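Local structure of glutaconate CoA-transferase subunit A (1POI) at residues A[180-183]-A[187-190]; A[240-245]-A[301-306]; A[12-17]-A[174-179]; A[4-9]-A[31-36]; A[77-82]-A[255-260]. The protein catalyses the transfer of coenzyme A from acetyl-CoA to (R)-2-hydroxyglutarate and related acids such as glutaconate, a step in glutamate degradation. All coordinates share one frame; numbering follows the deposited sequence.

Interaction 1 (A[180-183]-A[187-190])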
# COMPACT_ATOMS: atom_id res chain seq x y z
N GLN A 180 10.11 6.96 -12.42
CA GLN A 180 10.49 5.82 -11.58
C GLN A 180 10.16 4.46 -12.16
O GLN A 180 10.90 3.51 -11.94
CB GLN A 180 9.94 5.94 -10.17
CG GLN A 180 10.50 7.10 -9.40
CD GLN A 180 9.78 8.37 -9.73
OE1 GLN A 180 8.98 8.41 -10.66
NE2 GLN A 180 9.98 9.39 -8.93
N GLN A 181 9.05 4.36 -12.88
CA GLN A 181 8.68 3.07 -13.48
C GLN A 181 7.97 3.27 -14.83
O GLN A 181 7.27 4.28 -15.03
CB GLN A 181 7.74 2.28 -12.56
CG GLN A 181 8.21 2.09 -11.13
CD GLN A 181 7.11 1.58 -10.25
OE1 GLN A 181 6.19 2.32 -9.90
NE2 GLN A 181 7.17 0.30 -9.90
N ALA A 182 8.14 2.31 -15.72
CA ALA A 182 7.53 2.35 -17.04
C ALA A 182 7.39 0.92 -17.53
O ALA A 182 8.05 0.02 -17.01
CB ALA A 182 8.38 3.16 -17.99
N SER A 183 6.46 0.70 -18.44
CA SER A 183 6.23 -0.63 -19.00
C SER A 183 6.83 -0.74 -20.40
O SER A 183 7.26 0.27 -21.00
CB SER A 183 4.72 -0.91 -19.07
OG SER A 183 4.01 0.27 -19.43
N THR A 187 3.71 2.78 -20.85
CA THR A 187 2.96 3.32 -19.72
C THR A 187 3.99 3.79 -18.67
O THR A 187 4.89 3.02 -18.26
CB THR A 187 2.00 2.30 -19.09
OG1 THR A 187 1.40 1.50 -20.12
CG2 THR A 187 0.91 3.02 -18.34
N VAL A 188 3.85 5.05 -18.26
CA VAL A 188 4.75 5.72 -17.33
C VAL A 188 4.16 6.11 -15.98
O VAL A 188 3.10 6.74 -15.92
CB VAL A 188 5.32 6.97 -18.00
CG1 VAL A 188 6.13 7.81 -17.03
CG2 VAL A 188 6.15 6.56 -19.19
N ARG A 189 4.92 5.80 -14.92
CA ARG A 189 4.57 6.10 -13.53
C ARG A 189 5.59 7.07 -12.94
O ARG A 189 6.75 6.71 -12.79
CB ARG A 189 4.63 4.81 -12.69
CG ARG A 189 3.31 4.34 -12.11
CD ARG A 189 3.49 2.98 -11.43
NE ARG A 189 2.27 2.18 -11.46
CZ ARG A 189 2.06 1.07 -10.75
NH1 ARG A 189 2.99 0.61 -9.91
NH2 ARG A 189 0.95 0.37 -10.92
N ILE A 190 5.16 8.29 -12.64
CA ILE A 190 6.00 9.30 -12.01
C ILE A 190 5.48 9.57 -10.57
O ILE A 190 4.43 10.19 -10.39
CB ILE A 190 5.90 10.64 -12.74
CG1 ILE A 190 6.36 10.53 -14.19
CG2 ILE A 190 6.69 11.71 -11.97
CD1 ILE A 190 6.24 11.86 -14.95
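Gln181 and Arg189 form the hydrogen-bonded antiparallel pair of a short beta hairpin. Among the backbone bonds, Arg189 N donates to Gln181 O at 2.8 Å, and Gln181 N returns a longer bond of 3.3 Å to Arg189 O at 162°. A weak bond from Gln180 N also reaches that carbonyl, and because Gln180 and Gln181 both face Arg189 the strand carries a classic beta bulge. Thr187 O accepts from Ser183 N at 2.8 Å and also has a CA-H...O contact from Ala182, with CA 3.0 Å away.

The long side chains meet on one face of the hairpin. With CG beside its own backbone N (chi1 -52°) and extended beyond, Gln181 puts OE1 3.2 Å from Arg189 CD, in plane at the edge of the guanidinium; amide and guanidinium planes stand 59° apart. Gln181 OE1 also accepts from Trp191 NE1, and Arg189 NE donates to Asn227. A leucine in place of Arg189 would probably leave Asn227 OD1 without its donor and uncover one flank of the Gln181 amide.

Apolar contact lies on the other face, where Ala182 CB is 4.2 Å from Val188 CG2. That face rests on Val209 and Cys211 of strand 206-211 and on Ala179. Strand 181-182 pairs on its far edge with strand 213-214, and helix 217-221 covers Ser183 and Thr187.

Interaction 2 (A[240-245]-A[301-306])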
# COMPACT_ATOMS: atom_id res chain seq x y z
N ALA A 240 17.32 3.34 -17.06
CA ALA A 240 18.47 4.11 -16.61
C ALA A 240 18.43 4.45 -15.12
O ALA A 240 17.93 5.52 -14.73
CB ALA A 240 18.59 5.35 -17.40
N PRO A 241 18.93 3.52 -14.26
CA PRO A 241 19.00 3.65 -12.80
C PRO A 241 19.77 4.88 -12.39
O PRO A 241 20.90 5.07 -12.83
CB PRO A 241 19.73 2.38 -12.39
CG PRO A 241 19.18 1.39 -13.36
CD PRO A 241 19.26 2.14 -14.67
N TYR A 242 19.19 5.67 -11.50
CA TYR A 242 19.77 6.93 -11.02
C TYR A 242 19.99 7.87 -12.19
O TYR A 242 20.83 8.77 -12.11
CB TYR A 242 21.10 6.72 -10.27
CG TYR A 242 20.99 5.86 -9.04
CD1 TYR A 242 21.07 4.48 -9.16
CD2 TYR A 242 20.77 6.41 -7.77
CE1 TYR A 242 20.93 3.64 -8.06
CE2 TYR A 242 20.62 5.57 -6.64
CZ TYR A 242 20.70 4.17 -6.81
OH TYR A 242 20.54 3.27 -5.78
N GLY A 243 19.21 7.66 -13.25
CA GLY A 243 19.31 8.50 -14.43
C GLY A 243 19.09 9.98 -14.19
O GLY A 243 19.33 10.80 -15.08
N ALA A 244 18.62 10.35 -13.00
CA ALA A 244 18.38 11.76 -12.68
C ALA A 244 19.55 12.33 -11.94
O ALA A 244 19.63 13.53 -11.74
CB ALA A 244 17.11 11.92 -11.84
N HIS A 245 20.48 11.46 -11.55
CA HIS A 245 21.65 11.88 -10.79
C HIS A 245 22.39 12.94 -11.58
O HIS A 245 22.59 12.78 -12.78
CB HIS A 245 22.55 10.69 -10.49
CG HIS A 245 23.78 11.05 -9.70
ND1 HIS A 245 24.82 11.77 -10.23
CD2 HIS A 245 24.12 10.79 -8.42
CE1 HIS A 245 25.75 11.95 -9.31
NE2 HIS A 245 25.35 11.37 -8.20
N ASN A 301 24.16 5.76 -0.40
CA ASN A 301 24.01 6.80 0.61
C ASN A 301 23.21 8.00 0.17
O ASN A 301 23.21 9.03 0.83
CB ASN A 301 25.38 7.25 1.13
CG ASN A 301 26.24 6.08 1.58
OD1 ASN A 301 27.45 6.21 1.71
ND2 ASN A 301 25.61 4.92 1.81
N LEU A 302 22.53 7.87 -0.96
CA LEU A 302 21.71 8.96 -1.47
C LEU A 302 20.25 8.57 -1.32
O LEU A 302 19.36 9.40 -1.50
CB LEU A 302 22.04 9.22 -2.95
CG LEU A 302 23.25 10.11 -3.28
CD1 LEU A 302 23.49 10.15 -4.78
CD2 LEU A 302 23.02 11.52 -2.79
N LYS A 303 20.01 7.32 -0.96
CA LYS A 303 18.66 6.84 -0.81
C LYS A 303 17.77 7.58 0.18
O LYS A 303 18.21 8.12 1.19
CB LYS A 303 18.66 5.33 -0.53
CG LYS A 303 19.16 4.54 -1.75
CD LYS A 303 19.15 3.03 -1.54
CE LYS A 303 19.87 2.36 -2.69
NZ LYS A 303 20.14 0.91 -2.44
N VAL A 304 16.50 7.64 -0.18
CA VAL A 304 15.48 8.30 0.61
C VAL A 304 15.11 7.45 1.85
O VAL A 304 15.13 6.21 1.79
CB VAL A 304 14.24 8.57 -0.32
CG1 VAL A 304 12.91 8.17 0.33
CG2 VAL A 304 14.23 10.00 -0.76
N VAL A 305 14.85 8.12 2.97
CA VAL A 305 14.46 7.45 4.22
C VAL A 305 12.93 7.50 4.30
O VAL A 305 12.35 8.61 4.36
CB VAL A 305 15.06 8.17 5.47
CG1 VAL A 305 14.52 7.54 6.77
CG2 VAL A 305 16.61 8.13 5.43
N PRO A 306 12.26 6.33 4.25
CA PRO A 306 10.80 6.24 4.32
C PRO A 306 10.34 7.07 5.48
O PRO A 306 10.94 7.03 6.54
CB PRO A 306 10.57 4.76 4.60
CG PRO A 306 11.61 4.14 3.83
CD PRO A 306 12.83 4.99 4.19
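Tyr242 and His245 face Leu302 and Lys303 from two overlapping beta turns, type II from Ala240 to Gly243 and type I from Tyr242 to His245, while segment 301-306 leaves helix 296-300 without regular structure; even the nearest CA atoms, those of His245 and Leu302, are 9.8 Å apart. Side chains alone therefore bridge the gap. His245 reaches over with CG anti to its backbone N (chi1 -180°), and Leu302 CD1 comes to the edge of the imidazole, near its plane, 3.7 Å from CD2. The polar corners of that ring are used elsewhere: NE2 bonds to Asp256 and ND1 to the hydroxyl of Tyr290, which fixes the rotation of the ring and leaves its carbon edge for the leucine.

In the second pair the tyrosine hydroxyl meets the lysine chain one atom short of its end. Tyr242 OH is 3.3 Å from CE of the extended Lys303 chain, the two side chains crossing at about a right angle, and the ammonium NZ is farther from the hydroxyl, at 4.1 Å. Tyr242 also stacks on Tyr253.

The contact ties the loop after strand 236-239 to the C-terminal region. Helix 287-294 packs beside both aromatic residues through Leu291 and Leu294, and a second copy of the subunit touches Tyr242 and Lys303 here.

Interaction 3 (A[12-17]-A[174-179])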
# COMPACT_ATOMS: atom_id res chain seq x y z
N LYS A 12 17.64 7.80 -32.84
CA LYS A 12 16.42 7.71 -33.61
C LYS A 12 15.46 8.88 -33.42
O LYS A 12 15.07 9.51 -34.40
CB LYS A 12 15.72 6.39 -33.31
CG LYS A 12 14.47 6.15 -34.11
CD LYS A 12 14.01 4.70 -33.97
CE LYS A 12 12.77 4.40 -34.82
NZ LYS A 12 12.42 2.94 -34.80
N TYR A 13 15.12 9.21 -32.18
CA TYR A 13 14.16 10.29 -31.93
C TYR A 13 14.70 11.70 -31.70
O TYR A 13 13.89 12.62 -31.57
CB TYR A 13 13.22 9.91 -30.79
CG TYR A 13 12.56 8.58 -30.99
CD1 TYR A 13 11.45 8.46 -31.82
CD2 TYR A 13 13.09 7.44 -30.43
CE1 TYR A 13 10.88 7.21 -32.09
CE2 TYR A 13 12.53 6.18 -30.69
CZ TYR A 13 11.43 6.08 -31.53
OH TYR A 13 10.87 4.85 -31.80
N VAL A 14 16.01 11.88 -31.58
CA VAL A 14 16.53 13.23 -31.37
C VAL A 14 17.45 13.56 -32.53
O VAL A 14 18.19 12.69 -33.02
CB VAL A 14 17.26 13.41 -30.02
CG1 VAL A 14 17.24 14.89 -29.57
CG2 VAL A 14 16.58 12.55 -28.96
N HIS A 15 17.37 14.82 -32.99
CA HIS A 15 18.13 15.31 -34.16
C HIS A 15 18.46 16.77 -33.95
O HIS A 15 17.70 17.51 -33.31
CB HIS A 15 17.25 15.26 -35.43
CG HIS A 15 16.54 13.96 -35.64
ND1 HIS A 15 17.18 12.82 -36.07
CD2 HIS A 15 15.26 13.60 -35.40
CE1 HIS A 15 16.33 11.81 -36.09
NE2 HIS A 15 15.16 12.25 -35.68
N SER A 16 19.57 17.21 -34.55
CA SER A 16 19.94 18.62 -34.46
C SER A 16 18.79 19.38 -35.12
O SER A 16 18.07 18.81 -35.95
CB SER A 16 21.24 18.87 -35.21
OG SER A 16 22.24 17.94 -34.84
N GLY A 17 18.64 20.66 -34.80
CA GLY A 17 17.53 21.41 -35.37
C GLY A 17 16.30 21.37 -34.45
O GLY A 17 15.67 22.40 -34.18
N VAL A 174 10.70 16.77 -29.69
CA VAL A 174 11.03 15.69 -28.74
C VAL A 174 10.87 16.15 -27.28
O VAL A 174 11.20 17.29 -26.91
CB VAL A 174 12.48 15.19 -28.87
CG1 VAL A 174 12.59 13.75 -28.42
CG2 VAL A 174 13.00 15.34 -30.26
N ALA A 175 10.37 15.24 -26.46
CA ALA A 175 10.21 15.49 -25.04
C ALA A 175 11.00 14.39 -24.35
O ALA A 175 10.90 13.20 -24.73
CB ALA A 175 8.78 15.40 -24.67
N ILE A 176 11.86 14.78 -23.40
CA ILE A 176 12.66 13.80 -22.65
C ILE A 176 12.38 13.98 -21.17
O ILE A 176 12.56 15.09 -20.64
CB ILE A 176 14.17 13.94 -22.94
CG1 ILE A 176 14.42 13.71 -24.45
CG2 ILE A 176 14.95 12.90 -22.13
CD1 ILE A 176 15.70 14.28 -24.98
N ILE A 177 11.85 12.92 -20.54
CA ILE A 177 11.52 12.94 -19.11
C ILE A 177 12.02 11.68 -18.35
O ILE A 177 12.18 10.59 -18.93
CB ILE A 177 9.97 13.10 -18.87
CG1 ILE A 177 9.23 11.82 -19.22
CG2 ILE A 177 9.41 14.28 -19.66
CD1 ILE A 177 7.73 11.99 -19.16
N HIS A 178 12.27 11.84 -17.05
CA HIS A 178 12.75 10.71 -16.25
C HIS A 178 11.71 10.27 -15.22
O HIS A 178 11.23 11.07 -14.42
CB HIS A 178 14.06 11.09 -15.54
CG HIS A 178 14.70 9.93 -14.86
ND1 HIS A 178 15.28 8.90 -15.56
CD2 HIS A 178 14.71 9.56 -13.56
CE1 HIS A 178 15.61 7.93 -14.72
NE2 HIS A 178 15.27 8.31 -13.51
N ALA A 179 11.37 8.99 -15.20
CA ALA A 179 10.36 8.52 -14.27
C ALA A 179 10.83 7.30 -13.48
O ALA A 179 11.82 6.66 -13.86
CB ALA A 179 9.12 8.19 -15.04
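Tyr13 and Val14, where helix 6-13 gives way to loop, come down on the beginning of strand 174-179, with the CA atoms of Val14 and Val174 6.6 Å apart. Tyr13 is the last helical residue, and Val14 takes extended backbone angles. No hydrogen bond joins the segments; what the strand offers is the row of side chains on one face, Val174 and Ile176, which its alternation directs to segment 12-17 while Ala175 points to the other side.

Val174 has the largest share of the contact. Its CG2 methyl lies 3.1 Å from the carbonyl oxygen of Tyr13 and CG1 3.6 Å from the same atom, so both methyls lie against one carbonyl oxygen at the end of the helix. With CG1 anti to the backbone N (chi1 -153°), CG2 sits beside that N and is the branch nearer to Tyr13 O. Val14 adds apolar packing through one methyl, its CG2 lying 4.2 Å from Val174 CG1 and 4.4 Å from Ile176 CD1, so that it bridges two successive inward-facing residues of the strand. The Tyr13 ring leads away from the strand and has Lys12 CG over the centre of one face, 3.9 Å above the plane.

Strand 174-179 is an inner strand of a seven-stranded parallel sheet, in keeping with the Rossmann-like clan of this family, and runs between the central strand 19-22 and strand 206-211. Ile208 of the latter touches Tyr13, Val14 and Val174, while helix 32-40 continues the cover over Ile176 through Ala34 and Ile38.

Interaction 4 (A[4-9]-A[31-36])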
# COMPACT_ATOMS: atom_id res chain seq x y z
N MET A 4 14.40 0.20 -25.64
CA MET A 4 15.59 0.34 -26.45
C MET A 4 16.69 1.06 -25.68
O MET A 4 16.42 1.83 -24.77
CB MET A 4 15.22 1.08 -27.73
CG MET A 4 15.02 2.56 -27.60
SD MET A 4 14.30 3.24 -29.12
CE MET A 4 15.08 2.21 -30.40
N THR A 5 17.94 0.78 -26.04
CA THR A 5 19.08 1.39 -25.36
C THR A 5 19.07 2.90 -25.46
O THR A 5 18.51 3.45 -26.39
CB THR A 5 20.43 0.86 -25.89
OG1 THR A 5 20.89 1.68 -26.98
CG2 THR A 5 20.27 -0.58 -26.36
N LEU A 6 19.72 3.58 -24.52
CA LEU A 6 19.73 5.03 -24.53
C LEU A 6 20.49 5.59 -25.73
O LEU A 6 20.34 6.76 -26.06
CB LEU A 6 20.28 5.60 -23.21
CG LEU A 6 20.32 7.12 -23.12
CD1 LEU A 6 18.94 7.67 -23.33
CD2 LEU A 6 20.86 7.61 -21.80
N LYS A 7 21.32 4.76 -26.38
CA LYS A 7 22.07 5.24 -27.55
C LYS A 7 21.17 5.20 -28.76
O LYS A 7 20.98 6.20 -29.45
CB LYS A 7 23.33 4.40 -27.82
CG LYS A 7 24.06 4.83 -29.10
CD LYS A 7 25.40 4.15 -29.30
CE LYS A 7 26.47 4.70 -28.34
NZ LYS A 7 26.78 6.16 -28.49
N ASP A 8 20.59 4.03 -28.98
CA ASP A 8 19.67 3.82 -30.08
C ASP A 8 18.51 4.83 -30.04
O ASP A 8 18.29 5.58 -31.00
CB ASP A 8 19.15 2.39 -30.05
CG ASP A 8 20.25 1.36 -30.31
OD1 ASP A 8 21.28 1.70 -30.95
OD2 ASP A 8 20.07 0.20 -29.88
N ALA A 9 17.83 4.90 -28.90
CA ALA A 9 16.69 5.80 -28.73
C ALA A 9 17.03 7.24 -29.05
O ALA A 9 16.38 7.88 -29.85
CB ALA A 9 16.14 5.68 -27.32
N PRO A 31 16.32 14.83 -16.55
CA PRO A 31 16.83 13.66 -17.29
C PRO A 31 18.33 13.76 -17.65
O PRO A 31 18.70 13.97 -18.83
CB PRO A 31 15.93 13.64 -18.52
CG PRO A 31 15.74 15.13 -18.78
CD PRO A 31 15.45 15.67 -17.40
N TYR A 32 19.20 13.52 -16.67
CA TYR A 32 20.65 13.59 -16.88
C TYR A 32 21.30 12.52 -17.75
O TYR A 32 22.06 12.85 -18.65
CB TYR A 32 21.40 13.70 -15.54
CG TYR A 32 21.49 15.12 -15.04
CD1 TYR A 32 22.41 15.99 -15.58
CD2 TYR A 32 20.63 15.60 -14.07
CE1 TYR A 32 22.46 17.31 -15.19
CE2 TYR A 32 20.67 16.92 -13.68
CZ TYR A 32 21.59 17.76 -14.25
OH TYR A 32 21.61 19.09 -13.92
N ALA A 33 21.00 11.24 -17.52
CA ALA A 33 21.61 10.20 -18.36
C ALA A 33 21.48 10.56 -19.83
O ALA A 33 22.46 10.57 -20.57
CB ALA A 33 20.99 8.84 -18.10
N ALA A 34 20.26 10.97 -20.20
CA ALA A 34 19.91 11.37 -21.56
C ALA A 34 20.67 12.60 -22.00
O ALA A 34 21.26 12.60 -23.08
CB ALA A 34 18.42 11.63 -21.66
N VAL A 35 20.64 13.66 -21.21
CA VAL A 35 21.35 14.87 -21.60
C VAL A 35 22.82 14.54 -21.87
O VAL A 35 23.49 15.23 -22.64
CB VAL A 35 21.21 15.96 -20.54
CG1 VAL A 35 22.26 17.06 -20.73
CG2 VAL A 35 19.84 16.56 -20.66
N PHE A 36 23.30 13.45 -21.30
CA PHE A 36 24.67 13.07 -21.55
C PHE A 36 24.84 12.53 -22.96
O PHE A 36 25.78 12.90 -23.63
CB PHE A 36 25.16 12.05 -20.52
CG PHE A 36 25.83 12.68 -19.34
CD1 PHE A 36 25.53 13.98 -18.97
CD2 PHE A 36 26.79 11.97 -18.62
CE1 PHE A 36 26.18 14.59 -17.90
CE2 PHE A 36 27.45 12.58 -17.54
CZ PHE A 36 27.14 13.90 -17.18
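Leu6 reaches from the first turn of helix 6-13 to the first turn of helix 32-40, joining two helices that pack over the same face of the parallel sheet in this alpha/beta fold. Contact runs one way: a single long side chain meets two alanines whose small size probably lets the helices approach, the CA atoms of Leu6 and Ala34 being 7.0 Å apart.

The leucine is directed at its neighbour, with CG anti to the backbone N (chi1 -179°), and its two methyls divide the work. CD2 goes to Ala33, 3.9 Å from CB and 3.6 Å from the carbonyl oxygen of that residue, and so touches backbone as well as side chain. CD1 turns to Ala34, with its CB 4.3 Å away. Neither alanine points straight at the leucine; their CB atoms pass to its flanks, and the fork of the isobutyl group takes in both.

Beneath them, Leu6 also touches Val238 and Ala34 touches Ile176, so the pair lies on the sheet. A salt bridge from Lys7 to Glu37 links the same helices. Helix 6-13 is capped by Thr5, the N-cap residue just before it, whose OG1 accepts a weak bond from Lys7 N and a nearly straight one from Asp8 N, at 3.1 Å and 171°.

Interaction 5 (A[77-82]-A[255-260])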
# COMPACT_ATOMS: atom_id res chain seq x y z
N SER A 77 19.63 25.48 -8.46
CA SER A 77 19.07 26.00 -7.21
C SER A 77 19.67 25.42 -5.94
O SER A 77 19.62 24.21 -5.71
CB SER A 77 17.55 25.80 -7.21
OG SER A 77 16.99 26.09 -8.48
N GLY A 78 20.21 26.30 -5.10
CA GLY A 78 20.82 25.88 -3.85
C GLY A 78 22.33 25.85 -3.99
O GLY A 78 23.03 26.47 -3.20
N VAL A 79 22.82 25.12 -4.99
CA VAL A 79 24.24 25.02 -5.26
C VAL A 79 24.71 26.19 -6.15
O VAL A 79 25.54 27.00 -5.73
CB VAL A 79 24.55 23.68 -5.90
CG1 VAL A 79 26.04 23.57 -6.16
CG2 VAL A 79 24.07 22.56 -4.98
N THR A 80 24.18 26.31 -7.37
CA THR A 80 24.56 27.43 -8.23
C THR A 80 23.38 28.37 -8.41
O THR A 80 22.36 28.00 -8.98
CB THR A 80 25.02 27.01 -9.63
OG1 THR A 80 25.90 25.89 -9.54
CG2 THR A 80 25.75 28.16 -10.27
N ASN A 81 23.56 29.61 -7.96
CA ASN A 81 22.53 30.64 -8.04
C ASN A 81 22.02 30.98 -9.43
O ASN A 81 20.83 31.20 -9.61
CB ASN A 81 23.03 31.93 -7.40
CG ASN A 81 22.86 31.94 -5.90
OD1 ASN A 81 22.26 31.02 -5.32
ND2 ASN A 81 23.39 32.98 -5.26
N VAL A 82 22.95 31.15 -10.36
CA VAL A 82 22.69 31.50 -11.75
C VAL A 82 23.71 30.68 -12.52
O VAL A 82 24.90 30.92 -12.37
CB VAL A 82 23.01 32.99 -12.02
CG1 VAL A 82 22.63 33.37 -13.45
CG2 VAL A 82 22.27 33.88 -11.01
N TYR A 255 19.42 14.53 -3.84
CA TYR A 255 20.44 15.11 -4.70
C TYR A 255 21.82 14.82 -4.16
O TYR A 255 22.02 14.64 -2.97
CB TYR A 255 20.26 16.62 -4.95
CG TYR A 255 19.75 17.49 -3.82
CD1 TYR A 255 20.17 17.35 -2.51
CD2 TYR A 255 18.79 18.47 -4.09
CE1 TYR A 255 19.65 18.15 -1.48
CE2 TYR A 255 18.26 19.27 -3.08
CZ TYR A 255 18.69 19.11 -1.78
OH TYR A 255 18.13 19.91 -0.80
N ASP A 256 22.79 14.76 -5.06
CA ASP A 256 24.17 14.49 -4.73
C ASP A 256 24.85 15.84 -4.60
O ASP A 256 25.46 16.32 -5.54
CB ASP A 256 24.80 13.69 -5.86
CG ASP A 256 26.14 13.15 -5.49
OD1 ASP A 256 26.95 13.92 -4.97
OD2 ASP A 256 26.39 11.95 -5.73
N ASN A 257 24.76 16.44 -3.42
CA ASN A 257 25.35 17.74 -3.14
C ASN A 257 26.84 17.94 -3.37
O ASN A 257 27.27 19.05 -3.70
CB ASN A 257 25.01 18.19 -1.74
CG ASN A 257 24.36 19.53 -1.74
OD1 ASN A 257 24.97 20.50 -1.30
ND2 ASN A 257 23.10 19.59 -2.16
N PRO A 258 27.67 16.93 -3.03
CA PRO A 258 29.11 17.11 -3.27
C PRO A 258 29.29 17.31 -4.79
O PRO A 258 29.89 18.30 -5.24
CB PRO A 258 29.69 15.78 -2.81
CG PRO A 258 28.80 15.41 -1.67
CD PRO A 258 27.42 15.73 -2.20
N PHE A 259 28.71 16.39 -5.57
CA PHE A 259 28.77 16.44 -7.02
C PHE A 259 28.30 17.80 -7.56
O PHE A 259 29.02 18.46 -8.30
CB PHE A 259 27.93 15.32 -7.61
CG PHE A 259 28.17 15.10 -9.06
CD1 PHE A 259 27.78 16.04 -10.00
CD2 PHE A 259 28.77 13.92 -9.50
CE1 PHE A 259 27.98 15.82 -11.36
CE2 PHE A 259 28.98 13.68 -10.86
CZ PHE A 259 28.58 14.63 -11.79
N LEU A 260 27.11 18.24 -7.16
CA LEU A 260 26.63 19.52 -7.64
C LEU A 260 27.57 20.64 -7.26
O LEU A 260 27.54 21.69 -7.89
CB LEU A 260 25.24 19.86 -7.09
CG LEU A 260 23.98 19.06 -7.46
CD1 LEU A 260 22.83 19.67 -6.69
CD2 LEU A 260 23.70 19.07 -8.95
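Val79, in the loop between strand 73-74 and helix 84-92, packs on the N-capped first turn of helix 257-266, chiefly at Leu260. The valine points into the contact and spreads its methyls over different parts of the helix. CG2 meets the leucine side chain, 3.6 Å from both CD1 and CB, and lies 4.2 Å from the Asn257 amide nitrogen ND2. CG1, anti to the backbone N (chi1 -179°), turns instead to the helix backbone and comes 3.0 Å from Leu260 O. The two side chains cross at about a right angle, so the valine lies across the leucine rather than along it. An alanine in place of Val79 would probably open a gap beside Leu260 CD1 and leave Leu260 O without the methyl that packs on it.

Around the pair, Thr80 bonds to Asp264 farther along the same helix, and Pro246 touches Leu260. The turn is held by Asp256: its OD1 accepts from Phe259 N at 3.1 Å, met on the anti side and 35° out of the carboxylate plane, and also takes a salt bridge from Arg298. An aspartate gripping the amide three residues ahead, with a proline inside the first turn, is typical of an N-capped helix start.

How the interactions relate
Interactions 3 and 4 are neighbours, centres about 9 Å apart; both use helix 6-13 and form apolar cover over the parallel sheet. Interaction 1 follows directly after strand 174-179. Interactions 2 and 5 bring in the C-terminal helical region and are joined through His245 and Asp256, while a probable hydrogen bond from Ala33 N to Gly243 O, 3.0 Å, connects interaction 2 to interaction 4. Chemistry differs with place: the hairpin of interaction 1 is bonded through its backbone, interactions 3, 4 and 5 rest on aliphatic side chains, and interaction 2 mixes aromatic rings with leucine and lysine. Interaction 3 lies nearest the centre of the chain; 1, 2 and 5 lie farther out, and 5 is only partly buried.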